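Local coordinates for protein haloacid dehalogenase-like hydrolase (Salmonella enterica subsp. enterica serovar Typhi, PDB 4EZE) that probably hydrolyses O-phosphoserine to serine and phosphate with the help of magnesium, as the last step of serine biosynthesis, at residues F113-S117 with T118-E122; T30-D33 with I34-Q38; I128-L132 with G133-Q137; P189-A193 with K194-T198. One frame throughout, in Å; residues are numbered along the deposited sequence.

Interaction 1 (F113-S117 with T118-E122). With NA (sodium ion), chain D.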
loop_
_atom_site.group_PDB
_atom_site.type_symbol
_atom_site.label_atom_id
_atom_site.label_comp_id
_atom_site.label_asym_id
_atom_site.label_seq_id
_atom_site.Cartn_x
_atom_site.Cartn_y
_atom_site.Cartn_z
ATOM N N PHE A 113 4.308 4.347 -1.035
ATOM C CA PHE A 113 3.728 3.496 0.025
ATOM C C PHE A 113 3.300 4.313 1.238
ATOM O O PHE A 113 4.054 5.142 1.715
ATOM C CB PHE A 113 4.765 2.513 0.536
ATOM C CG PHE A 113 5.232 1.517 -0.477
ATOM C CD1 PHE A 113 4.569 0.309 -0.631
ATOM C CD2 PHE A 113 6.361 1.773 -1.245
ATOM C CE1 PHE A 113 5.015 -0.625 -1.546
ATOM C CE2 PHE A 113 6.813 0.847 -2.161
ATOM C CZ PHE A 113 6.142 -0.363 -2.310
ATOM N N ASP A 114 2.101 4.077 1.757
ATOM C CA ASP A 114 1.763 4.582 3.081
ATOM C C ASP A 114 2.736 3.865 4.031
ATOM O O ASP A 114 3.315 2.844 3.654
ATOM C CB ASP A 114 0.309 4.211 3.420
ATOM C CG ASP A 114 -0.176 4.834 4.732
ATOM O OD1 ASP A 114 0.538 5.690 5.280
ATOM O OD2 ASP A 114 -1.278 4.478 5.211
ATOM N N MET A 115 2.901 4.360 5.255
ATOM C CA MET A 115 3.810 3.698 6.195
ATOM C C MET A 115 3.077 2.671 7.061
ATOM O O MET A 115 3.223 1.460 6.859
ATOM C CB MET A 115 4.563 4.713 7.071
ATOM C CG MET A 115 5.310 4.083 8.251
ATOM S SD MET A 115 6.543 5.230 8.942
ATOM C CE MET A 115 5.505 6.563 9.561
ATOM N N ASP A 116 2.279 3.145 8.016
ATOM C CA ASP A 116 1.682 2.234 8.985
ATOM C C ASP A 116 0.745 1.209 8.342
ATOM O O ASP A 116 -0.112 1.559 7.550
ATOM C CB ASP A 116 0.931 3.007 10.066
ATOM C CG ASP A 116 1.850 3.839 10.944
ATOM O OD1 ASP A 116 3.026 3.458 11.131
ATOM O OD2 ASP A 116 1.387 4.887 11.439
ATOM N N SER A 117 0.899 -0.053 8.726
ATOM C CA SER A 117 0.035 -1.127 8.252
ATOM C C SER A 117 0.097 -1.279 6.727
ATOM O O SER A 117 -0.710 -1.978 6.126
ATOM C CB SER A 117 -1.403 -0.930 8.758
ATOM O OG SER A 117 -1.440 -0.995 10.176
ATOM N N THR A 118 1.062 -0.615 6.108
ATOM C CA THR A 118 1.332 -0.831 4.702
ATOM C C THR A 118 2.795 -1.224 4.505
ATOM O O THR A 118 3.112 -2.412 4.376
ATOM C CB THR A 118 0.942 0.385 3.849
ATOM O OG1 THR A 118 -0.461 0.623 3.994
ATOM C CG2 THR A 118 1.239 0.108 2.366
ATOM N N PHE A 119 3.693 -0.245 4.509
ATOM C CA PHE A 119 5.118 -0.546 4.392
ATOM C C PHE A 119 5.599 -1.356 5.596
ATOM O O PHE A 119 6.412 -2.259 5.458
ATOM C CB PHE A 119 5.907 0.735 4.271
ATOM C CG PHE A 119 7.304 0.541 3.775
ATOM C CD1 PHE A 119 7.579 0.542 2.402
ATOM C CD2 PHE A 119 8.362 0.400 4.674
ATOM C CE1 PHE A 119 8.882 0.375 1.939
ATOM C CE2 PHE A 119 9.668 0.240 4.221
ATOM C CZ PHE A 119 9.932 0.223 2.853
ATOM N N ILE A 120 5.074 -1.046 6.779
ATOM C CA ILE A 120 5.397 -1.816 7.983
ATOM C C ILE A 120 4.115 -2.428 8.481
ATOM O O ILE A 120 3.053 -1.898 8.191
ATOM C CB ILE A 120 6.048 -0.941 9.082
ATOM C CG1 ILE A 120 5.145 0.240 9.456
ATOM C CG2 ILE A 120 7.399 -0.408 8.618
ATOM C CD1 ILE A 120 5.642 1.000 10.676
ATOM N N ALA A 121 4.185 -3.560 9.182
ATOM C CA ALA A 121 2.947 -4.183 9.657
ATOM C C ALA A 121 2.299 -3.375 10.780
ATOM O O ALA A 121 1.073 -3.421 10.977
ATOM C CB ALA A 121 3.189 -5.620 10.095
ATOM N N GLU A 122 3.101 -2.598 11.498
ATOM C CA GLU A 122 2.592 -1.987 12.732
ATOM C C GLU A 122 2.038 -0.571 12.591
ATOM O O GLU A 122 2.103 0.052 11.527
ATOM C CB GLU A 122 3.667 -2.027 13.832
ATOM C CG GLU A 122 4.217 -3.426 14.142
ATOM C CD GLU A 122 5.395 -3.799 13.272
ATOM O OE1 GLU A 122 5.729 -3.008 12.364
ATOM O OE2 GLU A 122 5.984 -4.882 13.498
HETATM NA NA NA D . -1.851 3.145 6.925
HETATM O O HOH W 1 -3.674 4.221 6.969
HETATM O O HOH W 2 -2.906 2.857 9.198
#
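Phe119 N donates to Asp114 O and Ile120 N to Met115 O, so the chain leaving the strand at Phe113 winds at once into the short helix 115-119, with a wider pi-type turn at its start. Met115 O is gripped twice: Ile120 N (3.1 Å, nearly straight at 175°) and Thr118 N come to it from opposite faces of its carbonyl plane. Past the helix the chain folds back, and Glu122 O takes the N-H of Ser117. The two phenylalanines make a T-shaped pair, the edge of Phe119 turned to the face of Phe113, with CD1 of Phe119 3.8 Å from CG of Phe113 and the planes 71° apart. Beside them, Met115 CG and Ile120 CD1 meet at 3.9 Å, the two chains running side by side in the same direction toward helix 206-216. Asp114 reaches the other way. Its CG is anti to the backbone N (chi1 -174°), which brings OD2 to within 2.2 Å of the sodium ion, while OD1 accepts from Met115 N above the carboxylate plane. The backbone O of Asp116 binds the same ion at 2.4 Å; two waters and Asp270 add to the shell. The carboxylate of Asp116 turns elsewhere, OD1 accepting from Gly124 N. This is the DxD motif of the HAD phosphatases, at the C-terminal end of a central parallel strand: Asp114 is the predicted nucleophile, Asp116 the predicted proton donor, and sodium sits where the magnesium cofactor would be expected.

Interaction 2 (T30-D33 with I34-Q38)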
loop_
_atom_site.group_PDB
_atom_site.type_symbol
_atom_site.label_atom_id
_atom_site.label_comp_id
_atom_site.label_asym_id
_atom_site.label_seq_id
_atom_site.Cartn_x
_atom_site.Cartn_y
_atom_site.Cartn_z
ATOM N N THR A 30 -2.500 -18.218 -6.410
ATOM C CA THR A 30 -3.181 -18.996 -5.431
ATOM C C THR A 30 -2.283 -20.088 -4.866
ATOM O O THR A 30 -1.349 -20.499 -5.529
ATOM C CB THR A 30 -4.372 -19.670 -6.101
ATOM O OG1 THR A 30 -5.124 -20.349 -5.107
ATOM C CG2 THR A 30 -3.890 -20.678 -7.153
ATOM N N THR A 31 -2.573 -20.579 -3.653
ATOM C CA THR A 31 -1.863 -21.769 -3.129
ATOM C C THR A 31 -2.458 -23.096 -3.612
ATOM O O THR A 31 -1.858 -24.159 -3.407
ATOM C CB THR A 31 -1.834 -21.796 -1.599
ATOM O OG1 THR A 31 -3.185 -21.688 -1.113
ATOM C CG2 THR A 31 -0.970 -20.617 -1.063
ATOM N N GLN A 32 -3.632 -23.025 -4.245
ATOM C CA GLN A 32 -4.315 -24.205 -4.761
ATOM C C GLN A 32 -3.556 -24.759 -5.965
ATOM O O GLN A 32 -2.983 -23.993 -6.743
ATOM C CB GLN A 32 -5.778 -23.865 -5.125
ATOM C CG GLN A 32 -6.462 -24.935 -5.965
ATOM C CD GLN A 32 -7.999 -24.944 -5.902
ATOM O OE1 GLN A 32 -8.597 -26.020 -5.890
ATOM N NE2 GLN A 32 -8.641 -23.759 -5.887
ATOM N N ASP A 33 -3.502 -26.084 -6.087
ATOM C CA ASP A 33 -2.903 -26.717 -7.266
ATOM C C ASP A 33 -3.392 -25.931 -8.492
ATOM O O ASP A 33 -4.599 -25.733 -8.676
ATOM C CB ASP A 33 -3.354 -28.191 -7.348
ATOM C CG ASP A 33 -2.898 -28.890 -8.635
ATOM O OD1 ASP A 33 -1.777 -29.446 -8.660
ATOM O OD2 ASP A 33 -3.673 -28.916 -9.618
ATOM N N ILE A 34 -2.477 -25.468 -9.328
ATOM C CA ILE A 34 -2.878 -24.606 -10.449
ATOM C C ILE A 34 -3.785 -25.257 -11.511
ATOM O O ILE A 34 -4.688 -24.608 -12.059
ATOM C CB ILE A 34 -1.664 -23.909 -11.088
ATOM C CG1 ILE A 34 -1.029 -22.964 -10.063
ATOM C CG2 ILE A 34 -2.077 -23.118 -12.322
ATOM C CD1 ILE A 34 0.201 -22.247 -10.573
ATOM N N ASP A 35 -3.596 -26.543 -11.773
ATOM C CA ASP A 35 -4.489 -27.229 -12.698
ATOM C C ASP A 35 -5.892 -27.373 -12.131
ATOM O O ASP A 35 -6.886 -27.108 -12.818
ATOM C CB ASP A 35 -3.904 -28.586 -13.067
ATOM C CG ASP A 35 -2.630 -28.450 -13.866
ATOM O OD1 ASP A 35 -1.723 -29.269 -13.637
ATOM O OD2 ASP A 35 -2.524 -27.513 -14.706
ATOM N N THR A 36 -5.979 -27.775 -10.867
ATOM C CA THR A 36 -7.275 -27.812 -10.180
ATOM C C THR A 36 -7.942 -26.448 -10.236
ATOM O O THR A 36 -9.151 -26.333 -10.405
ATOM C CB THR A 36 -7.125 -28.222 -8.704
ATOM O OG1 THR A 36 -6.322 -29.403 -8.620
ATOM C CG2 THR A 36 -8.490 -28.489 -8.078
ATOM N N PHE A 37 -7.142 -25.400 -10.080
ATOM C CA PHE A 37 -7.694 -24.061 -9.979
ATOM C C PHE A 37 -8.164 -23.580 -11.343
ATOM O O PHE A 37 -9.177 -22.892 -11.480
ATOM C CB PHE A 37 -6.643 -23.105 -9.398
ATOM C CG PHE A 37 -7.060 -21.655 -9.422
ATOM C CD1 PHE A 37 -7.908 -21.150 -8.454
ATOM C CD2 PHE A 37 -6.587 -20.797 -10.401
ATOM C CE1 PHE A 37 -8.286 -19.815 -8.476
ATOM C CE2 PHE A 37 -6.970 -19.461 -10.432
ATOM C CZ PHE A 37 -7.818 -18.973 -9.462
ATOM N N GLN A 38 -7.407 -23.922 -12.366
ATOM C CA GLN A 38 -7.813 -23.560 -13.694
ATOM C C GLN A 38 -9.134 -24.244 -14.019
ATOM O O GLN A 38 -10.092 -23.602 -14.452
ATOM C CB GLN A 38 -6.761 -23.989 -14.696
ATOM C CG GLN A 38 -7.134 -23.596 -16.108
ATOM C CD GLN A 38 -6.074 -24.015 -17.082
ATOM O OE1 GLN A 38 -4.885 -24.002 -16.762
ATOM N NE2 GLN A 38 -6.493 -24.410 -18.275
#
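Asp33 caps the start of helix 34-45 by holding Thr36 twice through a single oxygen. OD2 of Asp33 accepts from Thr36 N at 2.9 Å on its anti lone pair, nearly straight at 168°, and from Thr36 OG1, also at 2.9 Å, from above the carboxylate plane. This is an N-cap, and the first turn closes behind it as Phe37 N donates to Asp33 O. Asp33 CG stands anti to its own backbone N (chi1 174°), a torsion that swings the carboxylate forward over the first turn. The negative charge there probably also interacts favourably with the helix dipole, although Asp35 OD1 lies 4.5 Å from Asp33 OD2; that second carboxylate is engaged by Lys59 in a salt bridge.

Further out, the loop packs on Phe37. Gln32 extends across the side chain at about a right angle, its NE2 near the plane of the ring at the edge, 3.7 Å from CD1 of Phe37, while its OE1 lies beside Thr36 CG2. Thr30 is held in an ST turn, OG1 accepting from Gln32 N at 3.2 Å. Phe96 meets the Phe37 ring edge-to-face, and Leu70 of strand 67-75 also touches it, anchoring the helix on the antiparallel sheet. With OG1 committed to the turn, the methyl CG2 of Thr30 is left to sit over one face of Phe37, 4.2 Å from the ring centroid and 19° off its normal, a CH-pi contact.

Interaction 3 (I128-L132 with G133-Q137)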
loop_
_atom_site.group_PDB
_atom_site.type_symbol
_atom_site.label_atom_id
_atom_site.label_comp_id
_atom_site.label_asym_id
_atom_site.label_seq_id
_atom_site.Cartn_x
_atom_site.Cartn_y
_atom_site.Cartn_z
ATOM N N ILE A 128 4.288 3.218 20.141
ATOM C CA ILE A 128 4.965 4.068 21.093
ATOM C C ILE A 128 4.135 4.118 22.366
ATOM O O ILE A 128 4.662 3.990 23.463
ATOM C CB ILE A 128 5.138 5.464 20.535
ATOM C CG1 ILE A 128 6.058 5.411 19.318
ATOM C CG2 ILE A 128 5.686 6.392 21.608
ATOM C CD1 ILE A 128 6.101 6.726 18.575
ATOM N N ALA A 129 2.826 4.270 22.193
ATOM C CA ALA A 129 1.871 4.246 23.274
ATOM C C ALA A 129 1.984 3.006 24.136
ATOM O O ALA A 129 1.999 3.103 25.370
ATOM C CB ALA A 129 0.459 4.359 22.728
ATOM N N ARG A 130 2.045 1.837 23.508
ATOM C CA ARG A 130 2.091 0.624 24.302
ATOM C C ARG A 130 3.407 0.549 25.062
ATOM O O ARG A 130 3.442 0.129 26.211
ATOM C CB ARG A 130 1.829 -0.646 23.487
ATOM C CG ARG A 130 0.981 -1.652 24.268
ATOM C CD ARG A 130 0.794 -2.988 23.566
ATOM N NE ARG A 130 2.079 -3.539 23.162
ATOM C CZ ARG A 130 2.469 -3.639 21.898
ATOM N NH1 ARG A 130 1.646 -3.245 20.935
ATOM N NH2 ARG A 130 3.665 -4.141 21.599
ATOM N N GLU A 131 4.487 0.987 24.431
ATOM C CA GLU A 131 5.776 1.045 25.100
ATOM C C GLU A 131 5.712 1.936 26.357
ATOM O O GLU A 131 6.448 1.720 27.310
ATOM C CB GLU A 131 6.831 1.585 24.144
ATOM C CG GLU A 131 8.222 1.672 24.728
ATOM C CD GLU A 131 8.936 0.342 24.669
ATOM O OE1 GLU A 131 8.290 -0.657 24.282
ATOM O OE2 GLU A 131 10.137 0.299 25.004
ATOM N N LEU A 132 4.818 2.919 26.352
ATOM C CA LEU A 132 4.765 3.915 27.407
ATOM C C LEU A 132 3.648 3.668 28.409
ATOM O O LEU A 132 3.456 4.449 29.344
ATOM C CB LEU A 132 4.618 5.317 26.801
ATOM C CG LEU A 132 5.841 5.698 25.968
ATOM C CD1 LEU A 132 5.842 7.165 25.563
ATOM C CD2 LEU A 132 7.105 5.347 26.726
ATOM N N GLY A 133 2.907 2.586 28.227
ATOM C CA GLY A 133 1.797 2.299 29.138
ATOM C C GLY A 133 0.531 3.104 28.846
ATOM O O GLY A 133 -0.334 3.256 29.711
ATOM N N MET A 134 0.394 3.613 27.624
ATOM C CA MET A 134 -0.726 4.511 27.342
ATOM C C MET A 134 -1.676 4.022 26.269
ATOM O O MET A 134 -2.394 4.821 25.668
ATOM C CB MET A 134 -0.215 5.846 26.877
ATOM C CG MET A 134 1.164 6.213 27.365
ATOM S SD MET A 134 1.179 8.005 27.261
ATOM C CE MET A 134 0.060 8.394 28.606
ATOM N N SER A 135 -1.678 2.723 26.020
ATOM C CA SER A 135 -2.477 2.178 24.940
ATOM C C SER A 135 -3.944 2.512 25.083
ATOM O O SER A 135 -4.624 2.721 24.085
ATOM C CB SER A 135 -2.269 0.674 24.861
ATOM O OG SER A 135 -0.907 0.427 24.578
ATOM N N THR A 136 -4.436 2.577 26.317
ATOM C CA THR A 136 -5.848 2.878 26.532
ATOM C C THR A 136 -6.175 4.337 26.202
ATOM O O THR A 136 -7.179 4.625 25.526
ATOM C CB THR A 136 -6.303 2.532 27.965
ATOM O OG1 THR A 136 -5.395 3.100 28.917
ATOM C CG2 THR A 136 -6.325 1.034 28.154
ATOM N N GLN A 137 -5.330 5.255 26.672
ATOM C CA GLN A 137 -5.529 6.684 26.409
ATOM C C GLN A 137 -5.535 6.935 24.915
ATOM O O GLN A 137 -6.440 7.564 24.372
ATOM C CB GLN A 137 -4.415 7.518 27.033
ATOM C CG GLN A 137 -4.513 7.697 28.540
ATOM C CD GLN A 137 -4.040 6.478 29.314
ATOM O OE1 GLN A 137 -3.268 5.652 28.805
ATOM N NE2 GLN A 137 -4.491 6.365 30.561
#
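Met134 N donates to Ala129 O at 2.8 Å, with an angle of 169° at the hydrogen, and Gly133 N donates to Arg130 O at 3.2 Å. Together these bonds back into the last turn form a Schellman motif that ends helix 124-131. Ala129 O also takes the N-H of Leu132, which reaches it from the other face of the plane than Met134 N, so one carbonyl serves two donors at the helix end. Gly133 carries the turn with a positive phi of 80°, a backbone conformation that glycine adopts easily.

Packing around the turn is light. Met134 has a chi1 of -26°, off the staggered positions and turned toward the backbone N; its CG comes alongside CB of Leu132 at 3.6 Å. From CG the methionine chain bends away at chi3 toward Met162. CB of Met134 also faces CB of Ala129 at a looser 4.5 Å. On the exposed side of the helix, Arg130 NH1 forms a salt bridge with Glu127 one turn earlier, and Glu131 forms one with Arg177, which lies just beyond helix 168-176.

Met134 is itself the N-cap residue of helix 135-146, so the corner joins two helices almost directly. Ile128 leans on Leu171 and Val174 of helix 168-176, and Leu132 touches Thr166 in the loop before that helix.

Interaction 4 (P189-A193 with K194-T198)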
loop_
_atom_site.group_PDB
_atom_site.type_symbol
_atom_site.label_atom_id
_atom_site.label_comp_id
_atom_site.label_asym_id
_atom_site.label_seq_id
_atom_site.Cartn_x
_atom_site.Cartn_y
_atom_site.Cartn_z
ATOM N N PRO A 189 14.303 -4.061 -4.795
ATOM C CA PRO A 189 15.435 -4.053 -5.721
ATOM C C PRO A 189 14.937 -4.174 -7.155
ATOM O O PRO A 189 15.540 -3.644 -8.085
ATOM C CB PRO A 189 16.228 -5.316 -5.332
ATOM C CG PRO A 189 15.723 -5.724 -3.977
ATOM C CD PRO A 189 14.333 -5.184 -3.836
ATOM N N VAL A 190 13.829 -4.870 -7.331
ATOM C CA VAL A 190 13.245 -5.044 -8.652
ATOM C C VAL A 190 12.577 -3.751 -9.120
ATOM O O VAL A 190 12.647 -3.379 -10.298
ATOM C CB VAL A 190 12.229 -6.181 -8.592
ATOM C CG1 VAL A 190 11.561 -6.374 -9.942
ATOM C CG2 VAL A 190 12.936 -7.439 -8.086
ATOM N N ILE A 191 11.924 -3.065 -8.190
ATOM C CA ILE A 191 11.284 -1.782 -8.488
ATOM C C ILE A 191 12.331 -0.826 -9.045
ATOM O O ILE A 191 12.106 -0.117 -10.038
ATOM C CB ILE A 191 10.716 -1.171 -7.201
ATOM C CG1 ILE A 191 9.863 -2.208 -6.466
ATOM C CG2 ILE A 191 9.953 0.125 -7.481
ATOM C CD1 ILE A 191 8.418 -1.816 -6.303
ATOM N N LYS A 192 13.478 -0.818 -8.376
ATOM C CA LYS A 192 14.607 0.002 -8.770
ATOM C C LYS A 192 15.119 -0.453 -10.146
ATOM O O LYS A 192 15.301 0.375 -11.030
ATOM C CB LYS A 192 15.704 -0.088 -7.707
ATOM C CG LYS A 192 16.837 0.904 -7.893
ATOM C CD LYS A 192 18.152 0.292 -7.443
ATOM C CE LYS A 192 18.553 0.809 -6.077
ATOM N NZ LYS A 192 18.870 2.260 -6.160
ATOM N N ALA A 193 15.320 -1.762 -10.333
ATOM C CA ALA A 193 15.812 -2.294 -11.611
ATOM C C ALA A 193 14.889 -1.933 -12.742
ATOM O O ALA A 193 15.299 -1.982 -13.897
ATOM C CB ALA A 193 16.001 -3.811 -11.573
ATOM N N LYS A 194 13.644 -1.588 -12.421
ATOM C CA LYS A 194 12.648 -1.336 -13.468
ATOM C C LYS A 194 12.489 0.149 -13.686
ATOM O O LYS A 194 11.599 0.614 -14.427
ATOM C CB LYS A 194 11.304 -1.978 -13.119
ATOM C CG LYS A 194 11.342 -3.492 -13.125
ATOM C CD LYS A 194 11.720 -4.069 -14.495
ATOM C CE LYS A 194 10.555 -4.016 -15.472
ATOM N NZ LYS A 194 10.632 -5.041 -16.554
ATOM N N GLY A 195 13.354 0.904 -13.029
ATOM C CA GLY A 195 13.401 2.345 -13.254
ATOM C C GLY A 195 12.345 3.172 -12.543
ATOM O O GLY A 195 12.044 4.305 -12.955
ATOM N N PHE A 196 11.781 2.622 -11.473
ATOM C CA PHE A 196 10.800 3.365 -10.688
ATOM C C PHE A 196 11.496 4.052 -9.541
ATOM O O PHE A 196 12.464 3.537 -9.004
ATOM C CB PHE A 196 9.740 2.436 -10.093
ATOM C CG PHE A 196 8.650 2.069 -11.051
ATOM C CD1 PHE A 196 8.803 0.991 -11.916
ATOM C CD2 PHE A 196 7.458 2.765 -11.057
ATOM C CE1 PHE A 196 7.790 0.619 -12.791
ATOM C CE2 PHE A 196 6.444 2.412 -11.940
ATOM C CZ PHE A 196 6.606 1.342 -12.803
ATOM N N LYS A 197 10.970 5.205 -9.141
ATOM C CA LYS A 197 11.332 5.789 -7.858
ATOM C C LYS A 197 10.388 5.298 -6.752
ATOM O O LYS A 197 9.179 5.154 -6.980
ATOM C CB LYS A 197 11.270 7.312 -7.955
ATOM C CG LYS A 197 12.184 7.905 -9.028
ATOM C CD LYS A 197 13.633 7.473 -8.838
ATOM C CE LYS A 197 14.579 8.340 -9.652
ATOM N NZ LYS A 197 14.377 9.774 -9.285
ATOM N N THR A 198 10.937 5.056 -5.560
ATOM C CA THR A 198 10.143 4.680 -4.387
ATOM C C THR A 198 9.933 5.859 -3.440
ATOM O O THR A 198 10.826 6.675 -3.240
ATOM C CB THR A 198 10.830 3.579 -3.572
ATOM O OG1 THR A 198 12.103 4.054 -3.122
ATOM C CG2 THR A 198 11.032 2.328 -4.400
#
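Ile191 sends its CG2 branch from CB toward the returning chain, the methyl lying 3.5 Å from CB of Phe196 and 3.9 Å from CG2 of Thr198. That branch is anti to the backbone N because CG1 takes the place beside it (chi1 -50°), and CG1 with its terminal CD1 runs on away from Phe196 and Thr198. The isoleucine and phenylalanine side chains cross at about a right angle, and Ile111 of strand 110-113 touches both. Behind the side chain, Ile191 O accepts from Phe196 N at 3.1 Å, with a weak second bond from Lys194 N. Gly195 N donates to Lys192 O at 2.8 Å, and the positive phi of Gly195 (80°) lets the chain reverse there. On the outer side CG of Lys194 packs against Val190 O at 3.1 Å, while its NZ forms a salt bridge with Glu314.

Helix 184-193 thus ends in a Schellman motif, with Gly195 as the C-prime residue, and the chain turns straight into strand 197-202. This is a helix-to-strand junction of the parallel, Rossmann-like sheet of the HAD core, where the helix crosses over to a strand that pairs beside 110-113.

Along the chain the order is interaction 2, 1, 3, 4, each a local contact in one continuous stretch: at a helix start (2), a helix end (3 and 4) or around a whole short helix (1). Interaction 2 belongs to the N-terminal antiparallel sheet, its centre about 30 Å from those of interactions 1 and 4. Those two share the parallel sheet: strand 110-113 leads into interaction 1, and its neighbour 197-202 follows interaction 4. Their centres are about 19 Å apart. Interaction 3 lies in the helical part inserted between those strands, about 19 Å from interaction 1 by centres. The predicted nucleophile and proton donor thus lie just before this helical part, consistent with the family's cap-and-core layout.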